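PDB 4WPE: cytokinesis protein 2 from Saccharomyces cerevisiae, which forms rings that coincide with the septins and later with the medial actin ring, binds phospholipids, and mediates the cytoskeletal rearrangements required for cytokinesis. Local coordinates for residues L27-I30 against S31-I34; S36-S39 against M40-F43; V192-D195 against V196-E200; L247-T250 against K251-L255; E221-N224 against A225-F229. All coordinates share one frame; numbering follows the deposited sequence.

Interaction 1 of 5, residues L27-I30 against S31-I34; sequences LGHI and SQGI
Helix 21-35, near the start of the F-BAR domain that makes up this part of the protein, brings I30 against I34 and H29 beside Q32 along two of its turns. I30 and I34 stand one turn apart, and their methyl ends meet, CG2 of I30 lying 4.1 Å from CD1 of I34. The longer branch of I34 sits beside its own backbone N (chi1 -71°), which lays it back along the helix and rests CG1 3.3 Å from the carbonyl O of I30. Branched, apolar chains suit this buried face, because both residues also pack on Y122 of helix 76-162. Elsewhere round the helix the amide of Q32 comes to the edge of the H29 imidazole, near the ring plane, with NE2 4.0 Å from ND1. This is a packing contact, ring and amide planes being 53° apart. H29 and Q32 both reach the second subunit: the flat ring of H29 stacks on F271 there, though it also lies against Y11 and E223 of its own chain, while the flexible, polar Q32 packs on D74 of the second subunit. Beneath these side chains the backbone keeps its i to i+4 bonding: S31 N donates to L27 O at 3.2 Å, Q32 N to G28 O at 3.0 Å and G33 N to H29 O at 3.1 Å. The bond from I34 N to I30 O is weak. The arrangement is consistent with the all-helical F-BAR dimer, in which a helix packs on its own chain and on the partner.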
loop_
_atom_site.group_PDB
_atom_site.type_symbol
_atom_site.label_atom_id
_atom_site.label_comp_id
_atom_site.label_asym_id
_atom_site.label_seq_id
_atom_site.Cartn_x
_atom_site.Cartn_y
_atom_site.Cartn_z
ATOM N N LEU A 27 -11.467 -27.382 28.550
ATOM C CA LEU A 27 -12.605 -26.985 27.728
ATOM C C LEU A 27 -12.650 -25.470 27.572
ATOM O O LEU A 27 -13.019 -24.954 26.516
ATOM C CB LEU A 27 -13.916 -27.494 28.330
ATOM C CG LEU A 27 -14.149 -29.002 28.229
ATOM C CD1 LEU A 27 -15.489 -29.384 28.837
ATOM C CD2 LEU A 27 -14.069 -29.447 26.781
ATOM N N GLY A 28 -12.264 -24.762 28.628
ATOM C CA GLY A 28 -12.212 -23.313 28.593
ATOM C C GLY A 28 -11.114 -22.824 27.669
ATOM O O GLY A 28 -11.306 -21.868 26.915
ATOM N N HIS A 29 -9.966 -23.494 27.721
ATOM C CA HIS A 29 -8.808 -23.101 26.927
ATOM C C HIS A 29 -9.036 -23.281 25.424
ATOM O O HIS A 29 -8.724 -22.392 24.631
ATOM C CB HIS A 29 -7.572 -23.891 27.357
ATOM C CG HIS A 29 -6.329 -23.511 26.626
ATOM N ND1 HIS A 29 -5.914 -22.191 26.489
ATOM C CD2 HIS A 29 -5.399 -24.248 25.981
ATOM C CE1 HIS A 29 -4.800 -22.152 25.803
ATOM N NE2 HIS A 29 -4.456 -23.393 25.477
ATOM N N ILE A 30 -9.570 -24.438 25.040
ATOM C CA ILE A 30 -9.836 -24.728 23.637
ATOM C C ILE A 30 -10.895 -23.772 23.086
ATOM O O ILE A 30 -10.778 -23.279 21.963
ATOM C CB ILE A 30 -10.283 -26.200 23.438
ATOM C CG1 ILE A 30 -9.066 -27.106 23.233
ATOM C CG2 ILE A 30 -11.210 -26.341 22.240
ATOM C CD1 ILE A 30 -8.260 -27.372 24.485
ATOM N N SER A 31 -11.910 -23.496 23.898
ATOM C CA SER A 31 -13.007 -22.618 23.502
ATOM C C SER A 31 -12.544 -21.181 23.277
ATOM O O SER A 31 -12.965 -20.527 22.324
ATOM C CB SER A 31 -14.114 -22.646 24.558
ATOM O OG SER A 31 -14.950 -21.508 24.453
ATOM N N GLN A 32 -11.680 -20.689 24.158
ATOM C CA GLN A 32 -11.203 -19.318 24.042
ATOM C C GLN A 32 -10.239 -19.198 22.867
ATOM O O GLN A 32 -10.079 -18.122 22.290
ATOM C CB GLN A 32 -10.532 -18.857 25.340
ATOM C CG GLN A 32 -9.035 -19.124 25.415
ATOM C CD GLN A 32 -8.332 -18.229 26.420
ATOM O OE1 GLN A 32 -8.972 -17.453 27.133
ATOM N NE2 GLN A 32 -7.008 -18.323 26.474
ATOM N N GLY A 33 -9.608 -20.314 22.513
ATOM C CA GLY A 33 -8.676 -20.344 21.403
ATOM C C GLY A 33 -9.409 -20.291 20.080
ATOM O O GLY A 33 -8.878 -19.822 19.072
ATOM N N ILE A 34 -10.643 -20.777 20.085
ATOM C CA ILE A 34 -11.468 -20.766 18.888
ATOM C C ILE A 34 -11.936 -19.345 18.577
ATOM O O ILE A 34 -11.870 -18.898 17.431
ATOM C CB ILE A 34 -12.672 -21.712 19.040
ATOM C CG1 ILE A 34 -12.193 -23.162 19.005
ATOM C CG2 ILE A 34 -13.682 -21.491 17.928
ATOM C CD1 ILE A 34 -13.236 -24.154 19.437
#

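Interaction 2 of 5, residues S36-S39 against M40-F43; sequences SCDS and MILF
M40, a selenomethionine, opens the second half of this helical stretch by placing its backbone N 3.0 Å from C37 O, a weak bond one residue short of the alpha-helical spacing. Its chain bends at chi2 (-56°) and leads away from S36-S39, and the residue packs on F82 of the second subunit. I41 follows and carries most of the side-chain contact. Its N donates to the same C37 O at 2.9 Å in an almost straight bond of 172°, and its CG1 lies 3.2 Å from C37 O. The branch ends in CD1, which meets CB of C37 at 4.1 Å and OD1 of D38 at 3.7 Å, the D38 and I41 chains lying side by side and pointing the same way. A beta-branched, apolar residue suits the place, since I41 also fits against Y108, T111 and A115 of helix 76-162. L42 comes next, its N bonded to D38 O at 3.1 Å. F43 completes the walk with a weak, long bond from its N to S39 O at 3.3 Å, and its side chain reaches I61 of the second subunit. The small serines of the first half serve the same neighbour: S36 OG is hydrogen-bonded to D74 of the second subunit, and S39 OG makes weak bonds to N72 and D68 there. The chemistry thus divides round the start of helix 37-71 and the residue before it: I41 and C37 pack on the chain's own long helices, while short hydroxyls and large apolar side chains together join this stretch to the dimer partner.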
loop_
_atom_site.group_PDB
_atom_site.type_symbol
_atom_site.label_atom_id
_atom_site.label_comp_id
_atom_site.label_asym_id
_atom_site.label_seq_id
_atom_site.Cartn_x
_atom_site.Cartn_y
_atom_site.Cartn_z
ATOM N N SER A 36 -10.438 -16.767 19.570
ATOM C CA SER A 36 -9.209 -16.023 19.333
ATOM C C SER A 36 -8.830 -16.031 17.853
ATOM O O SER A 36 -8.076 -15.173 17.392
ATOM C CB SER A 36 -8.072 -16.602 20.178
ATOM O OG SER A 36 -6.822 -16.055 19.801
ATOM N N CYS A 37 -9.356 -17.001 17.110
ATOM C CA CYS A 37 -9.123 -17.070 15.672
ATOM C C CYS A 37 -9.778 -15.895 14.957
ATOM O O CYS A 37 -9.281 -15.425 13.933
ATOM C CB CYS A 37 -9.647 -18.389 15.095
ATOM S SG CYS A 37 -8.679 -19.856 15.525
ATOM N N ASP A 38 -10.893 -15.418 15.505
ATOM C CA ASP A 38 -11.624 -14.299 14.917
ATOM C C ASP A 38 -10.762 -13.041 14.834
ATOM O O ASP A 38 -11.030 -12.147 14.033
ATOM C CB ASP A 38 -12.894 -14.006 15.720
ATOM C CG ASP A 38 -13.928 -15.108 15.600
ATOM O OD1 ASP A 38 -14.137 -15.615 14.478
ATOM O OD2 ASP A 38 -14.536 -15.467 16.629
ATOM N N SER A 39 -9.733 -12.976 15.670
ATOM C CA SER A 39 -8.802 -11.859 15.640
ATOM C C SER A 39 -8.056 -11.834 14.312
ATOM O O SER A 39 -7.933 -10.787 13.675
ATOM C CB SER A 39 -7.809 -11.952 16.802
ATOM O OG SER A 39 -8.474 -12.000 18.053
HETATM N N MSE A 40 -7.565 -12.997 13.896
HETATM C CA MSE A 40 -6.804 -13.100 12.657
HETATM C C MSE A 40 -7.714 -13.178 11.433
HETATM O O MSE A 40 -7.393 -12.617 10.383
HETATM C CB MSE A 40 -5.870 -14.313 12.704
HETATM C CG MSE A 40 -4.575 -14.057 13.467
HETATM SE SE MSE A 40 -3.592 -12.522 12.751
HETATM C CE MSE A 40 -2.144 -12.430 14.051
ATOM N N ILE A 41 -8.845 -13.866 11.574
ATOM C CA ILE A 41 -9.827 -13.962 10.497
ATOM C C ILE A 41 -10.251 -12.576 10.017
ATOM O O ILE A 41 -10.270 -12.305 8.817
ATOM C CB ILE A 41 -11.080 -14.743 10.935
ATOM C CG1 ILE A 41 -10.745 -16.217 11.153
ATOM C CG2 ILE A 41 -12.176 -14.625 9.889
ATOM C CD1 ILE A 41 -11.832 -16.980 11.894
ATOM N N LEU A 42 -10.584 -11.699 10.958
ATOM C CA LEU A 42 -10.989 -10.341 10.616
ATOM C C LEU A 42 -9.821 -9.558 10.034
ATOM O O LEU A 42 -9.990 -8.802 9.078
ATOM C CB LEU A 42 -11.548 -9.614 11.840
ATOM C CG LEU A 42 -12.168 -8.242 11.556
ATOM C CD1 LEU A 42 -13.480 -8.384 10.797
ATOM C CD2 LEU A 42 -12.369 -7.453 12.841
ATOM N N PHE A 43 -8.638 -9.742 10.615
ATOM C CA PHE A 43 -7.440 -9.055 10.142
ATOM C C PHE A 43 -7.128 -9.417 8.695
ATOM O O PHE A 43 -6.870 -8.541 7.873
ATOM C CB PHE A 43 -6.238 -9.386 11.029
ATOM C CG PHE A 43 -4.933 -8.858 10.499
ATOM C CD1 PHE A 43 -4.652 -7.501 10.532
ATOM C CD2 PHE A 43 -3.989 -9.718 9.964
ATOM C CE1 PHE A 43 -3.456 -7.013 10.049
ATOM C CE2 PHE A 43 -2.790 -9.238 9.477
ATOM C CZ PHE A 43 -2.523 -7.883 9.518
#

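Interaction 3 of 5, residues V192-D195 against V196-E200; sequences VQLD and VLKQE
L194 and K198 meet where the packed side of this helical turn gives way to the open one. CB and CG of K198 both lie 3.3 Å from the carbonyl O of L194, and the same oxygen accepts the backbone N of K198 at 2.8 Å; the rest of the lysine belongs to the open side, and the two chains touch only loosely, CG of L194 being 4.4 Å from CE of K198. The packed side is made by L194, buried on L150 of helix 76-162, and by L197, three residues later, on C143 of that helix. Apolar residues at this spacing packing on an antiparallel neighbour are consistent with the coiled coil predicted here, in the distal arm of the F-BAR domain, where helix 170-259 lies against helix 76-162. Exposed residues make up most of the other side, although Q193 still packs on L146 of helix 76-162. V196, exposed, has CG1 between its own backbone N and carbonyl carbon (chi1 50°), which sets that methyl 3.2 Å from the carbonyl O of V192 and as near to that of Q193. D195 and K198 have opposite charges, but OD1 of D195 stays 5.4 Å from NZ of K198, so any attraction between them acts at a distance; D195 also has a long, weak ion pair with K191. Q199 joins mainly through its backbone N, bonded to D195 O at 3.1 Å.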
loop_
_atom_site.group_PDB
_atom_site.type_symbol
_atom_site.label_atom_id
_atom_site.label_comp_id
_atom_site.label_asym_id
_atom_site.label_seq_id
_atom_site.Cartn_x
_atom_site.Cartn_y
_atom_site.Cartn_z
ATOM N N VAL A 192 -30.008 -54.081 49.290
ATOM C CA VAL A 192 -29.629 -54.675 48.018
ATOM C C VAL A 192 -29.653 -53.625 46.907
ATOM O O VAL A 192 -28.720 -53.539 46.109
ATOM C CB VAL A 192 -30.549 -55.851 47.649
ATOM C CG1 VAL A 192 -30.319 -56.278 46.208
ATOM C CG2 VAL A 192 -30.313 -57.011 48.594
ATOM N N GLN A 193 -30.709 -52.817 46.874
ATOM C CA GLN A 193 -30.822 -51.741 45.893
ATOM C C GLN A 193 -29.662 -50.752 46.010
ATOM O O GLN A 193 -29.295 -50.103 45.034
ATOM C CB GLN A 193 -32.152 -51.004 46.058
ATOM C CG GLN A 193 -33.365 -51.793 45.606
ATOM C CD GLN A 193 -34.660 -51.041 45.840
ATOM O OE1 GLN A 193 -34.659 -49.822 46.010
ATOM N NE2 GLN A 193 -35.773 -51.766 45.858
ATOM N N LEU A 194 -29.087 -50.647 47.205
ATOM C CA LEU A 194 -27.964 -49.745 47.438
ATOM C C LEU A 194 -26.643 -50.362 46.998
ATOM O O LEU A 194 -25.774 -49.673 46.466
ATOM C CB LEU A 194 -27.881 -49.356 48.912
ATOM C CG LEU A 194 -26.683 -48.483 49.287
ATOM C CD1 LEU A 194 -26.820 -47.098 48.677
ATOM C CD2 LEU A 194 -26.526 -48.398 50.795
ATOM N N ASP A 195 -26.493 -51.663 47.222
ATOM C CA ASP A 195 -25.271 -52.356 46.835
ATOM C C ASP A 195 -25.090 -52.338 45.323
ATOM O O ASP A 195 -23.983 -52.123 44.830
ATOM C CB ASP A 195 -25.278 -53.798 47.344
ATOM C CG ASP A 195 -25.028 -53.894 48.840
ATOM O OD1 ASP A 195 -24.379 -52.986 49.404
ATOM O OD2 ASP A 195 -25.483 -54.882 49.452
ATOM N N VAL A 196 -26.180 -52.560 44.592
ATOM C CA VAL A 196 -26.114 -52.590 43.136
ATOM C C VAL A 196 -25.854 -51.190 42.576
ATOM O O VAL A 196 -25.033 -51.017 41.671
ATOM C CB VAL A 196 -27.406 -53.187 42.512
ATOM C CG1 VAL A 196 -28.652 -52.533 43.078
ATOM C CG2 VAL A 196 -27.376 -53.057 40.995
ATOM N N LEU A 197 -26.529 -50.191 43.134
ATOM C CA LEU A 197 -26.354 -48.817 42.687
ATOM C C LEU A 197 -24.962 -48.314 43.049
ATOM O O LEU A 197 -24.418 -47.436 42.377
ATOM C CB LEU A 197 -27.429 -47.911 43.288
ATOM C CG LEU A 197 -27.528 -46.504 42.695
ATOM C CD1 LEU A 197 -27.272 -46.509 41.188
ATOM C CD2 LEU A 197 -28.889 -45.903 43.002
ATOM N N LYS A 198 -24.385 -48.872 44.110
ATOM C CA LYS A 198 -23.002 -48.567 44.445
ATOM C C LYS A 198 -22.098 -49.075 43.335
ATOM O O LYS A 198 -21.226 -48.352 42.865
ATOM C CB LYS A 198 -22.594 -49.186 45.780
ATOM C CG LYS A 198 -22.802 -48.279 46.989
ATOM C CD LYS A 198 -22.202 -48.907 48.240
ATOM C CE LYS A 198 -22.304 -47.984 49.444
ATOM N NZ LYS A 198 -21.616 -48.564 50.634
ATOM N N GLN A 199 -22.324 -50.309 42.894
ATOM C CA GLN A 199 -21.458 -50.896 41.877
ATOM C C GLN A 199 -21.653 -50.234 40.511
ATOM O O GLN A 199 -20.716 -50.144 39.720
ATOM C CB GLN A 199 -21.683 -52.409 41.794
ATOM C CG GLN A 199 -20.392 -53.213 41.928
ATOM C CD GLN A 199 -19.855 -53.233 43.350
ATOM O OE1 GLN A 199 -20.616 -53.346 44.308
ATOM N NE2 GLN A 199 -18.537 -53.109 43.491
ATOM N N GLU A 200 -22.865 -49.755 40.243
ATOM C CA GLU A 200 -23.131 -49.002 39.018
ATOM C C GLU A 200 -22.314 -47.718 38.990
ATOM O O GLU A 200 -21.849 -47.280 37.939
ATOM C CB GLU A 200 -24.618 -48.671 38.889
ATOM C CG GLU A 200 -25.469 -49.817 38.388
ATOM C CD GLU A 200 -26.904 -49.401 38.141
ATOM O OE1 GLU A 200 -27.193 -48.186 38.210
ATOM O OE2 GLU A 200 -27.745 -50.288 37.884
#

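Interaction 4 of 5, residues L247-T250 against K251-L255; sequences LEQT and KMDML
D253 lies alongside Q249 one turn back, the two chains pointing the same way, with OD2 of D253 4.0 Å from CG of Q249 and the carboxylate and amide planes 35° apart. The pair belongs to the last turns of helix 170-259 in the F-BAR dimer, and Q249 packs on Q249 of the second subunit, consistent with a place close to the dimer axis. The flexible glutamine can lie against its own copy, while the short aspartate stays close to the helix and packs on M242 of the second subunit. An alanine in place of D253 would probably open a gap beside Q249 and toward that methionine, setting the glutamine chain freer to turn. Below the pair, D253 N donates to Q249 O at 2.9 Å. On the opposite flank of the turn CG of K251 stands beside its own backbone N (chi1 -64°), which turns it back to within 4.4 Å of CD2 of L247, while K251 N bonds to L247 O at 3.1 Å. K251 also packs on V88 of helix 76-162. M252, a selenomethionine, has its N bonded to E248 O at 3.2 Å and packs on E89 of its own chain and on Y245 of the second subunit. The buried carboxylate of E248 has partners outside the turn: its OE2 forms a salt bridge with R92 and a hydrogen bond with H96. T250 likewise turns its OG1 back to the carbonyl O of I246, and its own carbonyl O takes M254 N at 3.1 Å, with CG of M254 3.5 Å from that oxygen.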
loop_
_atom_site.group_PDB
_atom_site.type_symbol
_atom_site.label_atom_id
_atom_site.label_comp_id
_atom_site.label_asym_id
_atom_site.label_seq_id
_atom_site.Cartn_x
_atom_site.Cartn_y
_atom_site.Cartn_z
ATOM N N LEU A 247 9.935 -8.076 -4.790
ATOM C CA LEU A 247 9.677 -7.613 -6.149
ATOM C C LEU A 247 9.799 -6.096 -6.246
ATOM O O LEU A 247 10.443 -5.575 -7.159
ATOM C CB LEU A 247 8.289 -8.056 -6.619
ATOM C CG LEU A 247 7.753 -7.401 -7.896
ATOM C CD1 LEU A 247 7.105 -8.442 -8.792
ATOM C CD2 LEU A 247 6.756 -6.292 -7.570
ATOM N N GLU A 248 9.172 -5.395 -5.305
ATOM C CA GLU A 248 9.170 -3.935 -5.306
ATOM C C GLU A 248 10.583 -3.377 -5.203
ATOM O O GLU A 248 10.880 -2.309 -5.737
ATOM C CB GLU A 248 8.302 -3.397 -4.165
ATOM C CG GLU A 248 6.820 -3.712 -4.326
ATOM C CD GLU A 248 5.966 -3.152 -3.203
ATOM O OE1 GLU A 248 5.982 -3.724 -2.089
ATOM O OE2 GLU A 248 5.270 -2.142 -3.439
ATOM N N GLN A 249 11.457 -4.111 -4.521
ATOM C CA GLN A 249 12.850 -3.706 -4.414
ATOM C C GLN A 249 13.552 -3.823 -5.767
ATOM O O GLN A 249 14.304 -2.936 -6.165
ATOM C CB GLN A 249 13.574 -4.543 -3.355
ATOM C CG GLN A 249 15.083 -4.353 -3.335
ATOM C CD GLN A 249 15.748 -5.078 -2.182
ATOM O OE1 GLN A 249 15.220 -6.062 -1.664
ATOM N NE2 GLN A 249 16.912 -4.588 -1.767
ATOM N N THR A 250 13.283 -4.915 -6.475
ATOM C CA THR A 250 13.900 -5.169 -7.773
ATOM C C THR A 250 13.490 -4.119 -8.800
ATOM O O THR A 250 14.278 -3.741 -9.668
ATOM C CB THR A 250 13.523 -6.569 -8.300
ATOM O OG1 THR A 250 13.811 -7.551 -7.298
ATOM C CG2 THR A 250 14.306 -6.903 -9.559
ATOM N N LYS A 251 12.255 -3.643 -8.690
ATOM C CA LYS A 251 11.740 -2.650 -9.625
ATOM C C LYS A 251 12.337 -1.271 -9.367
ATOM O O LYS A 251 12.567 -0.507 -10.303
ATOM C CB LYS A 251 10.214 -2.593 -9.551
ATOM C CG LYS A 251 9.542 -3.880 -9.992
ATOM C CD LYS A 251 10.155 -4.393 -11.285
ATOM C CE LYS A 251 9.346 -5.532 -11.874
ATOM N NZ LYS A 251 10.018 -6.106 -13.072
HETATM N N MSE A 252 12.590 -0.953 -8.102
HETATM C CA MSE A 252 13.241 0.308 -7.760
HETATM C C MSE A 252 14.733 0.234 -8.064
HETATM O O MSE A 252 15.392 1.260 -8.230
HETATM C CB MSE A 252 13.015 0.666 -6.290
HETATM C CG MSE A 252 11.561 0.903 -5.927
HETATM SE SE MSE A 252 10.825 2.475 -6.809
HETATM C CE MSE A 252 8.961 2.314 -6.251
ATOM N N ASP A 253 15.265 -0.984 -8.132
ATOM C CA ASP A 253 16.632 -1.176 -8.597
ATOM C C ASP A 253 16.707 -0.797 -10.068
ATOM O O ASP A 253 17.626 -0.095 -10.486
ATOM C CB ASP A 253 17.098 -2.620 -8.392
ATOM C CG ASP A 253 17.616 -2.877 -6.987
ATOM O OD1 ASP A 253 18.139 -1.932 -6.357
ATOM O OD2 ASP A 253 17.507 -4.029 -6.516
HETATM N N MSE A 254 15.730 -1.260 -10.845
HETATM C CA MSE A 254 15.633 -0.920 -12.262
HETATM C C MSE A 254 15.641 0.588 -12.469
HETATM O O MSE A 254 16.409 1.112 -13.278
HETATM C CB MSE A 254 14.359 -1.504 -12.879
HETATM C CG MSE A 254 14.361 -3.003 -13.091
HETATM SE SE MSE A 254 13.268 -3.483 -14.634
HETATM C CE MSE A 254 11.608 -2.601 -14.122
ATOM N N LEU A 255 14.776 1.275 -11.728
ATOM C CA LEU A 255 14.624 2.718 -11.855
ATOM C C LEU A 255 15.914 3.437 -11.491
ATOM O O LEU A 255 16.339 4.356 -12.188
ATOM C CB LEU A 255 13.477 3.216 -10.974
ATOM C CG LEU A 255 13.169 4.709 -11.092
ATOM C CD1 LEU A 255 12.938 5.083 -12.544
ATOM C CD2 LEU A 255 11.966 5.082 -10.243
#

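Interaction 5 of 5, residues E221-N224 against A225-F229; sequences EMEN and ARISF
N224 O is gripped twice by S228, whose backbone N and side-chain OG both donate to it at 3.1 Å from opposite faces of the carbonyl plane. The hydroxyl reaches there because OG stands beside the backbone N (chi1 -68°) and folds back along the helix, a common way for serine to satisfy itself within a helix. Next to N224 in the chain, E223 lies beside R226, three residues on, and OE2 of the glutamate forms a salt bridge with NH1 of the arginine at 3.0 Å. A bend at chi2 of E223 (73°) carries its carboxylate over to the long, extended arginine, and the two flat groups are only 22° out of parallel. The same OE2 lies 3.5 Å from CD1 of I227, whose N donates to E223 O at 2.8 Å. This face of helix 170-259 is buried in the core of the F-BAR bundle: E223 packs on helix 21-35, and the apolar selenomethionine M222 packs on L118 and L125 of helix 76-162. R226 is held by more than E223, since its NH2 forms a salt bridge with D74 of the second subunit and its NE a weak hydrogen bond with G33 O. An alanine at E223 would remove the carboxylate and is likely to leave NH1 of this buried arginine without its mate, the guanidinium then depending more on the partner subunit. At the other end the small A225 sets CB 3.3 Å from E221 O, while N224, I227 and S228 pack on A264 of the second subunit.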
loop_
_atom_site.group_PDB
_atom_site.type_symbol
_atom_site.label_atom_id
_atom_site.label_comp_id
_atom_site.label_asym_id
_atom_site.label_seq_id
_atom_site.Cartn_x
_atom_site.Cartn_y
_atom_site.Cartn_z
ATOM N N GLU A 221 -5.470 -32.899 20.433
ATOM C CA GLU A 221 -5.362 -32.949 18.981
ATOM C C GLU A 221 -6.013 -31.719 18.362
ATOM O O GLU A 221 -5.542 -31.202 17.350
ATOM C CB GLU A 221 -6.006 -34.225 18.434
ATOM C CG GLU A 221 -6.095 -34.282 16.918
ATOM C CD GLU A 221 -6.756 -35.552 16.421
ATOM O OE1 GLU A 221 -6.144 -36.635 16.552
ATOM O OE2 GLU A 221 -7.890 -35.469 15.905
HETATM N N MSE A 222 -7.097 -31.254 18.978
HETATM C CA MSE A 222 -7.788 -30.053 18.517
HETATM C C MSE A 222 -6.886 -28.828 18.593
HETATM O O MSE A 222 -6.706 -28.110 17.607
HETATM C CB MSE A 222 -9.048 -29.800 19.343
HETATM C CG MSE A 222 -10.182 -30.768 19.089
HETATM SE SE MSE A 222 -11.871 -29.976 19.636
HETATM C CE MSE A 222 -11.912 -28.490 18.376
ATOM N N GLU A 223 -6.331 -28.592 19.777
ATOM C CA GLU A 223 -5.462 -27.447 19.995
ATOM C C GLU A 223 -4.223 -27.532 19.114
ATOM O O GLU A 223 -3.811 -26.536 18.521
ATOM C CB GLU A 223 -5.063 -27.348 21.470
ATOM C CG GLU A 223 -4.173 -26.154 21.802
ATOM C CD GLU A 223 -4.912 -24.820 21.774
ATOM O OE1 GLU A 223 -6.144 -24.809 21.556
ATOM O OE2 GLU A 223 -4.253 -23.776 21.972
ATOM N N ASN A 224 -3.638 -28.722 19.019
ATOM C CA ASN A 224 -2.463 -28.923 18.178
ATOM C C ASN A 224 -2.763 -28.602 16.717
ATOM O O ASN A 224 -1.939 -28.012 16.017
ATOM C CB ASN A 224 -1.947 -30.357 18.300
ATOM C CG ASN A 224 -0.580 -30.538 17.671
ATOM O OD1 ASN A 224 -0.458 -30.730 16.461
ATOM N ND2 ASN A 224 0.460 -30.472 18.493
ATOM N N ALA A 225 -3.952 -28.988 16.265
ATOM C CA ALA A 225 -4.378 -28.706 14.901
ATOM C C ALA A 225 -4.709 -27.229 14.735
ATOM O O ALA A 225 -4.638 -26.692 13.636
ATOM C CB ALA A 225 -5.578 -29.562 14.527
ATOM N N ARG A 226 -5.073 -26.576 15.836
ATOM C CA ARG A 226 -5.379 -25.150 15.810
ATOM C C ARG A 226 -4.104 -24.307 15.743
ATOM O O ARG A 226 -3.992 -23.400 14.916
ATOM C CB ARG A 226 -6.202 -24.759 17.033
ATOM C CG ARG A 226 -6.503 -23.273 17.119
ATOM C CD ARG A 226 -7.085 -22.904 18.475
ATOM N NE ARG A 226 -6.951 -21.477 18.736
ATOM C CZ ARG A 226 -5.954 -20.935 19.428
ATOM N NH1 ARG A 226 -5.006 -21.706 19.944
ATOM N NH2 ARG A 226 -5.909 -19.622 19.610
ATOM N N ILE A 227 -3.150 -24.611 16.618
ATOM C CA ILE A 227 -1.869 -23.912 16.624
ATOM C C ILE A 227 -1.148 -24.060 15.287
ATOM O O ILE A 227 -0.752 -23.072 14.677
ATOM C CB ILE A 227 -0.941 -24.424 17.741
ATOM C CG1 ILE A 227 -1.606 -24.284 19.113
ATOM C CG2 ILE A 227 0.381 -23.673 17.717
ATOM C CD1 ILE A 227 -1.941 -22.862 19.486
ATOM N N SER A 228 -0.990 -25.301 14.838
ATOM C CA SER A 228 -0.236 -25.600 13.625
ATOM C C SER A 228 -0.847 -24.961 12.381
ATOM O O SER A 228 -0.127 -24.451 11.520
ATOM C CB SER A 228 -0.133 -27.114 13.429
ATOM O OG SER A 228 0.677 -27.700 14.434
ATOM N N PHE A 229 -2.173 -24.995 12.290
ATOM C CA PHE A 229 -2.877 -24.410 11.152
ATOM C C PHE A 229 -2.638 -22.901 11.091
ATOM O O PHE A 229 -2.309 -22.363 10.035
ATOM C CB PHE A 229 -4.375 -24.718 11.231
ATOM C CG PHE A 229 -5.167 -24.215 10.055
ATOM C CD1 PHE A 229 -5.363 -25.016 8.942
ATOM C CD2 PHE A 229 -5.725 -22.946 10.068
ATOM C CE1 PHE A 229 -6.096 -24.556 7.861
ATOM C CE2 PHE A 229 -6.456 -22.481 8.991
ATOM C CZ PHE A 229 -6.642 -23.288 7.886
#

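How the interactions relate
Along the chain the contacts run in the order 1, 2, 3, 5, 4. Interactions 1 and 2 lie on the consecutive helices 21-35 and 37-71, their centres about 14 Å apart; the other three share helix 170-259. Interaction 5 meets the first two near the centre of the molecule, R226 touching both G33 and the S36-C37 pair, with centres about 12 and 15 Å away. Interactions 3 and 4 lie on opposite sides of the chain's centre, their own centres about 81 Å apart, showing how far one helix spans this elongated domain. All but interaction 3 touch the second subunit, so dimer contacts occupy the middle and one end, whereas interaction 3 belongs to the arm that no second subunit touches at this point.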